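Local coordinates for protein R.MvaI (Kocuria varians, PDB 2OA9) that probably cleaves double-stranded DNA as a monomeric, metal-dependent restriction endonuclease that recognises its target sequence asymmetrically, at residues N9-A14 with D40-E45; T71-S76 with Q196-G201; I123-D126 with V131-L134. All coordinates share one frame; numbering follows the deposited sequence.

Contact 1 (N9-A14 with D40-E45). With CD (cadmium ion), chain I.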
loop_
_atom_site.group_PDB
_atom_site.type_symbol
_atom_site.label_atom_id
_atom_site.label_comp_id
_atom_site.label_asym_id
_atom_site.label_seq_id
_atom_site.Cartn_x
_atom_site.Cartn_y
_atom_site.Cartn_z
ATOM N N ASN A 9 22.431 3.758 -3.278
ATOM C CA ASN A 9 23.469 4.748 -3.069
ATOM C C ASN A 9 23.205 5.996 -3.903
ATOM O O ASN A 9 23.310 7.117 -3.392
ATOM C CB ASN A 9 24.841 4.150 -3.399
ATOM C CG ASN A 9 25.997 5.211 -3.465
ATOM O OD1 ASN A 9 26.384 5.736 -2.463
ATOM N ND2 ASN A 9 26.524 5.435 -4.637
ATOM N N LEU A 10 22.864 5.795 -5.161
ATOM C CA LEU A 10 22.590 6.914 -6.085
ATOM C C LEU A 10 21.312 7.682 -5.725
ATOM O O LEU A 10 21.280 8.895 -5.766
ATOM C CB LEU A 10 22.513 6.434 -7.555
ATOM C CG LEU A 10 23.892 6.047 -8.101
ATOM C CD1 LEU A 10 23.779 5.326 -9.435
ATOM C CD2 LEU A 10 24.818 7.260 -8.220
ATOM N N LEU A 11 20.259 6.960 -5.373
ATOM C CA LEU A 11 19.012 7.580 -4.971
ATOM C C LEU A 11 19.195 8.410 -3.718
ATOM O O LEU A 11 18.723 9.551 -3.667
ATOM C CB LEU A 11 17.915 6.533 -4.838
ATOM C CG LEU A 11 16.573 7.052 -4.275
ATOM C CD1 LEU A 11 16.022 8.101 -5.231
ATOM C CD2 LEU A 11 15.681 5.864 -4.038
ATOM N N LYS A 12 19.888 7.868 -2.718
ATOM C CA LYS A 12 20.156 8.626 -1.490
ATOM C C LYS A 12 20.980 9.867 -1.807
ATOM O O LYS A 12 20.713 10.909 -1.247
ATOM C CB LYS A 12 20.822 7.808 -0.390
ATOM C CG LYS A 12 19.965 6.708 0.168
ATOM C CD LYS A 12 20.777 5.843 1.130
ATOM C CE LYS A 12 19.976 4.758 1.834
ATOM N NZ LYS A 12 20.821 3.670 2.375
ATOM N N GLU A 13 21.998 9.725 -2.656
ATOM C CA GLU A 13 22.812 10.865 -3.057
ATOM C C GLU A 13 21.977 11.944 -3.726
ATOM O O GLU A 13 22.150 13.126 -3.434
ATOM C CB GLU A 13 23.994 10.409 -3.924
ATOM C CG GLU A 13 24.842 11.527 -4.525
ATOM C CD GLU A 13 26.097 11.044 -5.231
ATOM O OE1 GLU A 13 26.242 9.836 -5.485
ATOM O OE2 GLU A 13 26.973 11.917 -5.505
ATOM N N ALA A 14 21.082 11.522 -4.607
ATOM C CA ALA A 14 20.206 12.446 -5.324
ATOM C C ALA A 14 19.307 13.204 -4.337
ATOM O O ALA A 14 19.181 14.423 -4.416
ATOM C CB ALA A 14 19.385 11.703 -6.362
ATOM N N ASP A 40 10.620 17.226 -9.817
ATOM C CA ASP A 40 11.428 17.912 -10.839
ATOM C C ASP A 40 12.924 17.972 -10.535
ATOM O O ASP A 40 13.770 17.825 -11.409
ATOM C CB ASP A 40 10.954 19.367 -11.035
ATOM C CG ASP A 40 9.522 19.474 -11.537
ATOM O OD1 ASP A 40 9.007 18.512 -12.158
ATOM O OD2 ASP A 40 8.839 20.520 -11.375
ATOM N N LEU A 41 13.259 18.204 -9.272
ATOM C CA LEU A 41 14.639 18.366 -8.885
ATOM C C LEU A 41 15.337 17.005 -8.905
ATOM O O LEU A 41 16.505 16.880 -9.255
ATOM C CB LEU A 41 14.708 19.014 -7.507
ATOM C CG LEU A 41 14.263 20.478 -7.415
ATOM C CD1 LEU A 41 13.978 20.870 -5.978
ATOM C CD2 LEU A 41 15.293 21.407 -8.048
ATOM N N LEU A 42 14.585 15.973 -8.554
ATOM C CA LEU A 42 15.111 14.631 -8.550
ATOM C C LEU A 42 15.406 14.188 -9.978
ATOM O O LEU A 42 16.411 13.541 -10.229
ATOM C CB LEU A 42 14.117 13.692 -7.863
ATOM C CG LEU A 42 14.509 12.283 -7.541
ATOM C CD1 LEU A 42 15.763 12.269 -6.684
ATOM C CD2 LEU A 42 13.380 11.602 -6.817
ATOM N N GLU A 43 14.532 14.574 -10.920
ATOM C CA GLU A 43 14.754 14.319 -12.323
ATOM C C GLU A 43 16.067 14.957 -12.800
ATOM O O GLU A 43 16.792 14.347 -13.546
ATOM C CB GLU A 43 13.559 14.831 -13.143
ATOM C CG GLU A 43 13.660 14.578 -14.644
ATOM C CD GLU A 43 13.642 13.105 -15.013
ATOM O OE1 GLU A 43 13.112 12.264 -14.241
ATOM O OE2 GLU A 43 14.164 12.787 -16.100
ATOM N N LYS A 44 16.375 16.170 -12.351
ATOM C CA LYS A 44 17.643 16.820 -12.688
ATOM C C LYS A 44 18.864 16.117 -12.109
ATOM O O LYS A 44 19.915 16.104 -12.722
ATOM C CB LYS A 44 17.664 18.281 -12.224
ATOM C CG LYS A 44 16.772 19.191 -13.010
ATOM C CD LYS A 44 16.589 20.546 -12.317
ATOM N N GLU A 45 18.735 15.525 -10.925
ATOM C CA GLU A 45 19.805 14.686 -10.398
ATOM C C GLU A 45 20.171 13.421 -11.184
ATOM O O GLU A 45 21.306 12.940 -11.094
ATOM C CB GLU A 45 19.509 14.285 -8.951
ATOM C CG GLU A 45 19.668 15.398 -7.934
ATOM C CD GLU A 45 21.049 16.043 -7.988
ATOM O OE1 GLU A 45 21.118 17.225 -8.370
ATOM O OE2 GLU A 45 22.071 15.369 -7.721
HETATM CD CD CD I . 13.996 10.440 -15.685
HETATM O O HOH W 1 14.155 9.629 -17.810
#

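Contact 2 (T71-S76 with Q196-G201)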
loop_
_atom_site.group_PDB
_atom_site.type_symbol
_atom_site.label_atom_id
_atom_site.label_comp_id
_atom_site.label_asym_id
_atom_site.label_seq_id
_atom_site.Cartn_x
_atom_site.Cartn_y
_atom_site.Cartn_z
ATOM N N THR A 71 -2.119 1.461 -1.620
ATOM C CA THR A 71 -2.206 0.042 -1.893
ATOM C C THR A 71 -0.820 -0.515 -2.127
ATOM O O THR A 71 -0.183 -0.182 -3.099
ATOM C CB THR A 71 -3.058 -0.162 -3.128
ATOM O OG1 THR A 71 -4.371 0.333 -2.858
ATOM C CG2 THR A 71 -3.188 -1.644 -3.474
ATOM N N LEU A 72 -0.378 -1.383 -1.234
ATOM C CA LEU A 72 0.944 -2.002 -1.330
ATOM C C LEU A 72 0.999 -2.952 -2.510
ATOM O O LEU A 72 1.950 -2.941 -3.270
ATOM C CB LEU A 72 1.250 -2.760 -0.045
ATOM C CG LEU A 72 1.340 -1.861 1.206
ATOM C CD1 LEU A 72 1.217 -2.661 2.493
ATOM C CD2 LEU A 72 2.618 -1.067 1.202
ATOM N N PHE A 73 -0.035 -3.764 -2.635
ATOM C CA PHE A 73 -0.183 -4.741 -3.710
ATOM C C PHE A 73 -1.568 -5.333 -3.659
ATOM O O PHE A 73 -2.292 -5.170 -2.687
ATOM C CB PHE A 73 0.894 -5.850 -3.603
ATOM C CG PHE A 73 0.861 -6.641 -2.305
ATOM C CD1 PHE A 73 0.039 -7.721 -2.132
ATOM C CD2 PHE A 73 1.676 -6.270 -1.252
ATOM C CE1 PHE A 73 0.035 -8.457 -0.947
ATOM C CE2 PHE A 73 1.637 -6.957 -0.049
ATOM C CZ PHE A 73 0.813 -8.057 0.109
ATOM N N THR A 74 -1.926 -6.060 -4.706
ATOM C CA THR A 74 -3.147 -6.842 -4.763
ATOM C C THR A 74 -2.752 -8.300 -4.954
ATOM O O THR A 74 -1.768 -8.620 -5.669
ATOM C CB THR A 74 -4.096 -6.376 -5.918
ATOM O OG1 THR A 74 -3.406 -6.405 -7.176
ATOM C CG2 THR A 74 -4.506 -4.949 -5.752
ATOM N N LYS A 75 -3.494 -9.194 -4.310
ATOM C CA LYS A 75 -3.203 -10.616 -4.386
ATOM C C LYS A 75 -4.353 -11.416 -3.836
ATOM O O LYS A 75 -4.775 -11.196 -2.684
ATOM C CB LYS A 75 -1.905 -10.975 -3.643
ATOM C CG LYS A 75 -1.501 -12.470 -3.634
ATOM C CD LYS A 75 -1.030 -12.919 -4.998
ATOM C CE LYS A 75 -0.607 -14.367 -4.939
ATOM N NZ LYS A 75 -1.785 -15.277 -4.853
ATOM N N SER A 76 -4.805 -12.353 -4.670
ATOM C CA SER A 76 -5.830 -13.317 -4.307
ATOM C C SER A 76 -5.330 -14.365 -3.328
ATOM O O SER A 76 -4.146 -14.648 -3.278
ATOM C CB SER A 76 -6.372 -14.010 -5.557
ATOM O OG SER A 76 -7.219 -13.133 -6.281
ATOM N N GLN A 196 6.768 -10.066 8.013
ATOM C CA GLN A 196 6.476 -10.069 9.440
ATOM C C GLN A 196 5.876 -8.742 9.892
ATOM O O GLN A 196 4.937 -8.719 10.681
ATOM C CB GLN A 196 7.731 -10.374 10.256
ATOM C CG GLN A 196 8.150 -11.815 10.180
ATOM C CD GLN A 196 8.870 -12.146 8.878
ATOM O OE1 GLN A 196 9.406 -11.252 8.195
ATOM N NE2 GLN A 196 8.883 -13.431 8.529
ATOM N N SER A 197 6.403 -7.638 9.364
ATOM C CA SER A 197 5.892 -6.317 9.730
ATOM C C SER A 197 4.504 -6.109 9.123
ATOM O O SER A 197 3.617 -5.529 9.741
ATOM C CB SER A 197 6.827 -5.233 9.222
ATOM O OG SER A 197 8.019 -5.169 9.943
ATOM N N LEU A 198 4.323 -6.611 7.909
ATOM C CA LEU A 198 3.027 -6.562 7.268
ATOM C C LEU A 198 1.988 -7.232 8.118
ATOM O O LEU A 198 0.913 -6.701 8.333
ATOM C CB LEU A 198 3.094 -7.225 5.893
ATOM C CG LEU A 198 1.775 -7.384 5.145
ATOM C CD1 LEU A 198 1.401 -6.052 4.563
ATOM C CD2 LEU A 198 1.841 -8.442 4.035
ATOM N N CYS A 199 2.304 -8.438 8.579
ATOM C CA CYS A 199 1.366 -9.193 9.375
ATOM C C CYS A 199 1.138 -8.559 10.747
ATOM O O CYS A 199 0.012 -8.570 11.212
ATOM C CB CYS A 199 1.847 -10.618 9.524
ATOM S SG CYS A 199 1.757 -11.564 7.971
ATOM N N ARG A 200 2.174 -7.998 11.368
ATOM C CA ARG A 200 1.967 -7.257 12.617
ATOM C C ARG A 200 1.028 -6.085 12.397
ATOM O O ARG A 200 0.127 -5.817 13.177
ATOM C CB ARG A 200 3.276 -6.735 13.233
ATOM C CG ARG A 200 4.191 -7.793 13.784
ATOM C CD ARG A 200 5.420 -7.158 14.509
ATOM N NE ARG A 200 6.286 -6.307 13.661
ATOM C CZ ARG A 200 6.216 -4.943 13.504
ATOM N NH1 ARG A 200 5.337 -4.212 14.131
ATOM N NH2 ARG A 200 7.072 -4.293 12.718
ATOM N N GLY A 201 1.194 -5.413 11.278
ATOM C CA GLY A 201 0.359 -4.273 10.968
ATOM C C GLY A 201 -1.098 -4.605 10.761
ATOM O O GLY A 201 -1.954 -3.858 11.168
#

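Contact 3 (I123-D126 with V131-L134). With CD (cadmium ion), chain G.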
loop_
_atom_site.group_PDB
_atom_site.type_symbol
_atom_site.label_atom_id
_atom_site.label_comp_id
_atom_site.label_asym_id
_atom_site.label_seq_id
_atom_site.Cartn_x
_atom_site.Cartn_y
_atom_site.Cartn_z
ATOM N N ILE A 123 -9.298 -10.771 9.937
ATOM C CA ILE A 123 -8.050 -11.453 9.562
ATOM C C ILE A 123 -7.361 -11.962 10.832
ATOM O O ILE A 123 -7.339 -11.302 11.871
ATOM C CB ILE A 123 -7.102 -10.514 8.802
ATOM C CG1 ILE A 123 -7.800 -9.876 7.576
ATOM C CG2 ILE A 123 -5.796 -11.248 8.401
ATOM C CD1 ILE A 123 -8.139 -10.857 6.497
ATOM N N ASP A 124 -6.882 -13.188 10.790
ATOM C CA ASP A 124 -6.069 -13.741 11.870
ATOM C C ASP A 124 -4.755 -14.267 11.297
ATOM O O ASP A 124 -4.724 -14.957 10.276
ATOM C CB ASP A 124 -6.813 -14.816 12.723
ATOM C CG ASP A 124 -6.111 -15.130 13.992
ATOM O OD1 ASP A 124 -5.984 -14.222 14.863
ATOM O OD2 ASP A 124 -5.587 -16.249 14.208
ATOM N N ILE A 125 -3.656 -13.974 11.977
ATOM C CA ILE A 125 -2.363 -14.468 11.545
ATOM C C ILE A 125 -2.084 -15.816 12.202
ATOM O O ILE A 125 -1.968 -15.922 13.406
ATOM C CB ILE A 125 -1.208 -13.456 11.834
ATOM C CG1 ILE A 125 -1.549 -12.021 11.442
ATOM C CG2 ILE A 125 0.053 -13.920 11.111
ATOM C CD1 ILE A 125 -1.811 -11.743 9.937
ATOM N N ASP A 126 -1.960 -16.852 11.380
ATOM C CA ASP A 126 -1.590 -18.184 11.835
ATOM C C ASP A 126 -0.067 -18.274 11.730
ATOM O O ASP A 126 0.446 -18.815 10.778
ATOM C CB ASP A 126 -2.304 -19.209 10.950
ATOM C CG ASP A 126 -2.156 -20.608 11.417
ATOM O OD1 ASP A 126 -1.266 -20.887 12.296
ATOM O OD2 ASP A 126 -2.893 -21.484 10.929
ATOM N N VAL A 131 0.574 -18.661 7.579
ATOM C CA VAL A 131 -0.481 -18.194 6.677
ATOM C C VAL A 131 -1.301 -17.096 7.364
ATOM O O VAL A 131 -1.363 -17.007 8.562
ATOM C CB VAL A 131 -1.408 -19.324 6.185
ATOM C CG1 VAL A 131 -0.569 -20.482 5.590
ATOM C CG2 VAL A 131 -2.303 -19.809 7.299
ATOM N N VAL A 132 -1.921 -16.271 6.548
ATOM C CA VAL A 132 -2.833 -15.214 6.970
ATOM C C VAL A 132 -4.231 -15.677 6.607
ATOM O O VAL A 132 -4.527 -15.859 5.411
ATOM C CB VAL A 132 -2.478 -13.901 6.230
ATOM C CG1 VAL A 132 -3.464 -12.804 6.509
ATOM C CG2 VAL A 132 -1.061 -13.472 6.553
ATOM N N ARG A 133 -5.085 -15.885 7.604
ATOM C CA ARG A 133 -6.414 -16.440 7.399
ATOM C C ARG A 133 -7.505 -15.407 7.435
ATOM O O ARG A 133 -7.467 -14.465 8.249
ATOM C CB ARG A 133 -6.731 -17.477 8.475
ATOM C CG ARG A 133 -5.809 -18.631 8.499
ATOM C CD ARG A 133 -6.175 -19.714 9.493
ATOM N NE ARG A 133 -5.285 -20.881 9.412
ATOM C CZ ARG A 133 -5.432 -21.884 8.541
ATOM N NH1 ARG A 133 -6.440 -21.918 7.675
ATOM N NH2 ARG A 133 -4.547 -22.873 8.518
ATOM N N LEU A 134 -8.481 -15.595 6.549
ATOM C CA LEU A 134 -9.764 -14.893 6.631
ATOM C C LEU A 134 -10.749 -15.691 7.466
ATOM O O LEU A 134 -11.173 -16.771 7.053
ATOM C CB LEU A 134 -10.321 -14.642 5.216
ATOM C CG LEU A 134 -11.660 -13.904 5.120
ATOM C CD1 LEU A 134 -11.484 -12.510 5.599
ATOM C CD2 LEU A 134 -12.145 -13.907 3.735
HETATM CD CD CD G . -5.030 -15.391 16.586
HETATM O O HOH W 2 -2.973 -15.253 15.723
#

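Contact 1 (N9-A14 with D40-E45)
Ala-14 meets the hydrocarbon part of a glutamate: its CB lies 3.7 Å from Glu-45 CB, while the charged end of that acid turns elsewhere. Bent at chi2 (-55°), the Glu-45 chain sends its carboxylate on to Asn-17, which lies further along the helix of Ala-14, so the acid contributes hydrocarbon to one turn of that helix and a hydrogen bond to the next. The same methyl also takes Leu-42 CD1, again at 3.7 Å from Ala-14 CB. Leu-42 holds CG anti to its backbone N (chi1 -171°), which brings CD1 across the gap, where Leu-11 CD1 waits more loosely at 4.4 Å from Leu-42 CD1. Alanine suits the point of contact, its single methyl fitting between two larger side chains where the axes of the two short segments come within 10.2 Å. Glu-43 takes no part in this seam and binds a cadmium ion with both oxygens, OE1 at 2.5 Å and OE2 at 2.4 Å from the metal; Glu-46, His-55 and a water join it. The contact thus joins helix 6-19 to helix 33-49, the N-to-C directions of the two segments lying 127° apart, with Leu-11 continuing onto the loop residues Phe-54 and Ile-57 and onto Leu-189 of strand 179-192.

Contact 2 (T71-S76 with Q196-G201)
Leu-198 of helix 195-204 packs on Leu-72 and Phe-73 in a small, wholly apolar helix-on-sheet contact. The strand, 69-74, is an outermost one of a five-stranded antiparallel sheet, and its backbone angles and pairing at Leu-72 and Phe-73 are consistent with a classic beta bulge. Successive strand residues normally point to opposite faces, yet both of these reach the same leucine. Leu-72 has a helix-like psi of -46°, and both residues hydrogen-bond through their backbones to the single residue Phe-232 of strand 225-235, as if one residue were inserted, which would let the two side chains serve one face.

Leu-198 answers with its fork. Its CG stands anti to the backbone N (chi1 174°), and the two methyls part company: CD1 lies 4.0 Å from Leu-72 CD1, the two side chains sliding past each other in opposite directions, while CD2 comes to the edge of the aromatic ring, near its plane, 4.1 Å from Phe-73 CZ. A branched leucine is well suited to such a divided task. Phe-73 places its CG between backbone N and carbonyl carbon (chi1 60°), and from there the ring projects toward the helix. It also stacks with Phe-232 and touches Leu-155 and Leu-159 of helix 152-162, so it joins the strand to two helices. Leu-72 in turn rests on Leu-193 and Ile-234. Aliphatic and aromatic residues suit this buried place, since the side chains that meet bring no polar atom that would need a partner.

Just past the strand end, Lys-75 folds back, bent at chi2 and again at chi4, and donates from NZ to the carbonyl oxygen of the next residue, Ser-76 O, at 2.9 Å.

Contact 3 (I123-D126 with V131-L134)
Asp-126 and Arg-133 lie side by side and point the same way, though they are diagonal rather than directly paired, since Asp-126 faces Val-131 across the strands. The extended arginine reaches back and grips one oxygen side-on with two nitrogens: Arg-133 NE donates to Asp-126 OD2 at 2.9 Å, in a fairly straight bond (162°) to the anti lone pair of that oxygen, and Arg-133 NH2 is 3.2 Å from the same OD2. The oxygen lies in the guanidinium plane, but the carboxylate is turned 40° from it. Val-131 CG2 lies 3.6 Å above the plane of the Arg-133 guanidinium, offset toward its rim, and NH1 bonds to Asn-146 O on the next strand. A methionine in place of Arg-133 would probably leave the Asp-126 carboxylate without its charged mate and freer to turn.

The other face of the sheet is aliphatic. Val-132 CG1 presses on Ile-123 CG2 at 3.4 Å, tighter than usual, while Val-132 CG2 lies 3.9 Å from Ile-125 CD1; beta-branched residues favour such extended backbone. The side chains of Ile-123 and Leu-134 cross at a slant, CD1 of Ile-123 3.8 Å from CD1 of Leu-134.

Asp-124, on the face of Asp-126 and Arg-133, binds a cadmium ion with OD1 at 2.3 Å and OD2 more distantly; a water on the metal also donates to Ile-125 O. Asp-124 and Ile-125 bind calcium in another structure of this protein.

Paired backbone bonds at Asp-124 with Arg-133 and Asp-126 with Val-131 alternate with non-hydrogen-bonded pairs, as in a regular antiparallel beta hairpin, here opening the three-stranded meander 119-126, 131-138, 143-151.

Contact 2 lies nearest the middle of the chain, whereas contacts 1 and 3 sit on opposite sides of it, their centres about 40 Å apart. Contact 1 touches neither of the others. Helix 195-204, part of contact 2, also packs on the hairpin of contact 3: while Leu-198 serves the strand 69-74, its neighbour Cys-199 packs by SG against Val-132 CG2 (3.7 Å). The chemistry follows the position. Contact 2 is apolar throughout, contact 1 is a helix pair with a buried methyl seam and acids whose carboxylates find partners beyond it, and contact 3 divides into an inward aliphatic face and a mostly polar one. Cadmium accompanies contacts 1 and 3 through carboxylates outside their apolar seams.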